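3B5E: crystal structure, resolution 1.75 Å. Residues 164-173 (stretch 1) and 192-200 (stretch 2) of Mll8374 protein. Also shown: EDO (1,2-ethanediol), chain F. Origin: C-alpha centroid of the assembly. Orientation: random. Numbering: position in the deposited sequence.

Stretch 1 164-173: IAGAADETYG
Stretch 2, residues 192-200: ARIIPSGHD

Two parallel strands lie side by side and then run out into loops that stay in contact. The strand segments I164-G166 and A192-I195 both begin earlier in the chain. Their axes approach to 4.6 Å and cross at -28°. The register pairs I164 with R193 (CA to CA 4.9 Å), A165 with I194 (CA to CA 4.7 Å) and G166 with I195 (CA to CA 5.3 Å). Phi/psi values are extended, for example -96/151 at A165 and -119/126 at I194.

A165 bonds through both its backbone polar atoms. A165 N donates to R193 O at 2.9 Å, and A165 O accepts from I195 N at 3.0 Å. The next rung runs from A167 N to I195 O at 2.8 Å. All three are nearly straight, as expected for a parallel ladder. I194 CA also sits 3.4 Å from A165 O, a CA-H...O contact beside the rung.

Side chains alternate between the two faces. I164, R193 and I195 share one face. I164 (m, t) places I164 CG2 3.8 Å from CG1 of I195 (p, t), a buried apolar contact. R193 (m, m, t, chi4 87°) starts on this face, but its end leads away. A165 and I194 share the other face. I194 (m, t) spreads over two small alanines: I194 CG1 is 4.3 Å from A165 CB, and I194 CG2 is 3.7 Å from A167 CB.

G166 forms a hollow. S197 O fits into it, 3.0 Å from G166 CA, and G198 O lies 3.7 Å from G166 CA. An ideal CB on G166 would clash with both oxygens, so the missing side chain leaves room for the second loop to close in.

G166 to D169 form a type I turn, with A167 at -61/-33 and A168 at -94/5. D169 N closes it on G166 O at 3.0 Å. The turn presents A168 N to S197 O, a hydrogen bond of 3.0 Å. A168 CB points toward the second stretch and rests 3.6 Å from P196 O. G198 CA nestles against the turn, 3.6 Å from A168 C. A168 CA and G198 CA are 4.1 Å apart.

Past the turn, D169 (t, chi2 -12°) reaches H199 (t, chi2 70°). H199 ND1 donates to D169 OD2 at 2.7 Å and 170°, with the carboxylate oxygen near the imidazole plane. D169 OD1 accepts from Y172 N at 3.2 Å, which helps hold the acid in place. G173 N bonds to D169 O at 2.9 Å. Y172 (m, chi2 -65°) sets CE2 over one face of the H199 ring. The Y172 and H199 rings are oblique, with planes at 46° and centroids 5.1 Å apart; Y172 CD2 is 3.6 Å from H199 CE1.

A 1,2-ethanediol, probably from the crystallisation liquor, lies beside G198, with G198 CA 3.3 Å from O1 of the diol. H199 N donates to O2 of the ethanediol at 2.8 Å. D200 N donates to O1 of the ethanediol at 3.1 Å.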

# COMPACT_ATOMS: atom_id res chain seq x y z
N ILE A 164 -5.95 -4.50 -8.04
CA ILE A 164 -7.14 -5.33 -8.03
C ILE A 164 -8.37 -4.49 -7.76
O ILE A 164 -8.52 -3.92 -6.67
CB ILE A 164 -7.07 -6.44 -7.00
CG1 ILE A 164 -5.75 -7.18 -7.09
CG2 ILE A 164 -8.30 -7.40 -7.19
CD1 ILE A 164 -5.68 -8.42 -6.20
N ALA A 165 -9.21 -4.39 -8.79
CA ALA A 165 -10.47 -3.67 -8.79
C ALA A 165 -11.59 -4.63 -8.51
O ALA A 165 -11.57 -5.80 -8.89
CB ALA A 165 -10.72 -2.99 -10.15
N GLY A 166 -12.64 -4.09 -7.89
CA GLY A 166 -13.82 -4.90 -7.67
C GLY A 166 -14.91 -4.59 -8.69
O GLY A 166 -15.32 -3.46 -8.82
N ALA A 167 -15.43 -5.60 -9.37
CA ALA A 167 -16.53 -5.41 -10.38
C ALA A 167 -17.77 -4.82 -9.74
O ALA A 167 -18.50 -4.06 -10.37
CB ALA A 167 -16.93 -6.79 -11.05
N ALA A 168 -17.99 -5.18 -8.47
CA ALA A 168 -19.16 -4.79 -7.71
C ALA A 168 -18.89 -3.53 -6.88
O ALA A 168 -19.72 -3.11 -6.08
CB ALA A 168 -19.61 -5.94 -6.80
N ASP A 169 -17.69 -2.94 -7.06
CA ASP A 169 -17.28 -1.72 -6.35
C ASP A 169 -17.88 -0.55 -7.12
O ASP A 169 -17.28 0.03 -8.00
CB ASP A 169 -15.76 -1.65 -6.25
CG ASP A 169 -15.27 -0.51 -5.32
OD1 ASP A 169 -16.11 0.38 -4.93
OD2 ASP A 169 -14.07 -0.53 -4.99
N GLU A 170 -19.13 -0.26 -6.81
CA GLU A 170 -19.94 0.69 -7.56
C GLU A 170 -19.38 2.12 -7.51
O GLU A 170 -19.32 2.83 -8.52
CB GLU A 170 -21.35 0.65 -6.99
CG GLU A 170 -22.40 1.42 -7.72
CD GLU A 170 -23.79 1.29 -7.04
OE1 GLU A 170 -23.85 1.22 -5.78
OE2 GLU A 170 -24.80 1.27 -7.77
N THR A 171 -18.88 2.50 -6.34
CA THR A 171 -18.42 3.86 -6.09
C THR A 171 -17.05 4.11 -6.73
O THR A 171 -16.84 5.14 -7.35
CB THR A 171 -18.36 4.15 -4.56
OG1 THR A 171 -19.65 3.94 -3.99
CG2 THR A 171 -17.92 5.60 -4.26
N TYR A 172 -16.12 3.18 -6.55
CA TYR A 172 -14.71 3.40 -6.88
C TYR A 172 -14.19 2.67 -8.11
O TYR A 172 -13.16 3.10 -8.68
CB TYR A 172 -13.85 3.06 -5.67
CG TYR A 172 -14.21 3.93 -4.51
CD1 TYR A 172 -13.98 5.30 -4.58
CD2 TYR A 172 -14.78 3.41 -3.36
CE1 TYR A 172 -14.32 6.16 -3.53
CE2 TYR A 172 -15.14 4.27 -2.29
CZ TYR A 172 -14.89 5.64 -2.39
OH TYR A 172 -15.20 6.50 -1.37
N GLY A 173 -14.89 1.61 -8.53
CA GLY A 173 -14.54 0.88 -9.76
C GLY A 173 -14.26 1.71 -11.02
O GLY A 173 -13.29 1.45 -11.71
N ALA A 192 -3.28 -5.30 -13.92
CA ALA A 192 -4.56 -4.89 -13.34
C ALA A 192 -5.66 -5.94 -13.59
O ALA A 192 -5.80 -6.46 -14.73
CB ALA A 192 -4.99 -3.53 -13.88
N ARG A 193 -6.34 -6.30 -12.49
CA ARG A 193 -7.39 -7.32 -12.46
C ARG A 193 -8.71 -6.70 -12.04
O ARG A 193 -8.73 -5.73 -11.26
CB ARG A 193 -7.08 -8.46 -11.46
CG ARG A 193 -5.71 -9.01 -11.54
CD ARG A 193 -5.42 -9.67 -12.86
NE ARG A 193 -4.05 -10.15 -12.90
CZ ARG A 193 -3.68 -11.35 -12.47
NH1 ARG A 193 -4.56 -12.24 -12.04
NH2 ARG A 193 -2.40 -11.68 -12.50
N ILE A 194 -9.79 -7.26 -12.54
CA ILE A 194 -11.14 -7.00 -12.03
C ILE A 194 -11.67 -8.34 -11.55
O ILE A 194 -11.66 -9.30 -12.32
CB ILE A 194 -12.12 -6.46 -13.10
CG1 ILE A 194 -11.65 -5.13 -13.71
CG2 ILE A 194 -13.53 -6.30 -12.50
CD1 ILE A 194 -12.34 -4.76 -15.08
N ILE A 195 -12.13 -8.40 -10.29
CA ILE A 195 -12.66 -9.63 -9.69
C ILE A 195 -14.12 -9.37 -9.37
O ILE A 195 -14.55 -8.21 -9.40
CB ILE A 195 -11.80 -10.13 -8.46
CG1 ILE A 195 -11.73 -9.11 -7.31
CG2 ILE A 195 -10.38 -10.55 -8.92
CD1 ILE A 195 -11.19 -9.73 -5.93
N PRO A 196 -14.92 -10.41 -9.15
CA PRO A 196 -16.37 -10.18 -8.90
C PRO A 196 -16.71 -9.44 -7.60
O PRO A 196 -17.84 -8.97 -7.45
CB PRO A 196 -16.96 -11.60 -8.91
CG PRO A 196 -15.93 -12.42 -9.69
CD PRO A 196 -14.61 -11.84 -9.33
N SER A 197 -15.75 -9.34 -6.70
CA SER A 197 -15.92 -8.65 -5.41
C SER A 197 -16.30 -7.19 -5.52
O SER A 197 -16.14 -6.54 -6.57
CB SER A 197 -14.62 -8.78 -4.58
OG SER A 197 -14.41 -10.13 -4.34
N GLY A 198 -16.87 -6.68 -4.43
CA GLY A 198 -17.05 -5.25 -4.27
C GLY A 198 -15.83 -4.55 -3.72
O GLY A 198 -14.68 -4.88 -4.03
N HIS A 199 -16.08 -3.53 -2.90
CA HIS A 199 -14.98 -2.78 -2.27
C HIS A 199 -14.27 -3.56 -1.14
O HIS A 199 -13.14 -3.23 -0.82
CB HIS A 199 -15.48 -1.44 -1.76
CG HIS A 199 -14.38 -0.50 -1.44
ND1 HIS A 199 -13.59 0.07 -2.42
CD2 HIS A 199 -13.91 -0.03 -0.26
CE1 HIS A 199 -12.69 0.86 -1.85
NE2 HIS A 199 -12.85 0.79 -0.54
N ASP A 200 -14.90 -4.58 -0.59
CA ASP A 200 -14.28 -5.39 0.44
C ASP A 200 -13.21 -6.28 -0.19
O ASP A 200 -13.30 -6.66 -1.36
CB ASP A 200 -15.30 -6.31 1.14
CG ASP A 200 -16.18 -5.58 2.16
OD1 ASP A 200 -16.01 -4.35 2.41
OD2 ASP A 200 -17.07 -6.27 2.74
C1 EDO F . -18.25 -4.48 -0.44
O1 EDO F . -17.76 -5.70 -1.08
C2 EDO F . -19.29 -3.69 -1.23
O2 EDO F . -18.70 -2.79 -2.19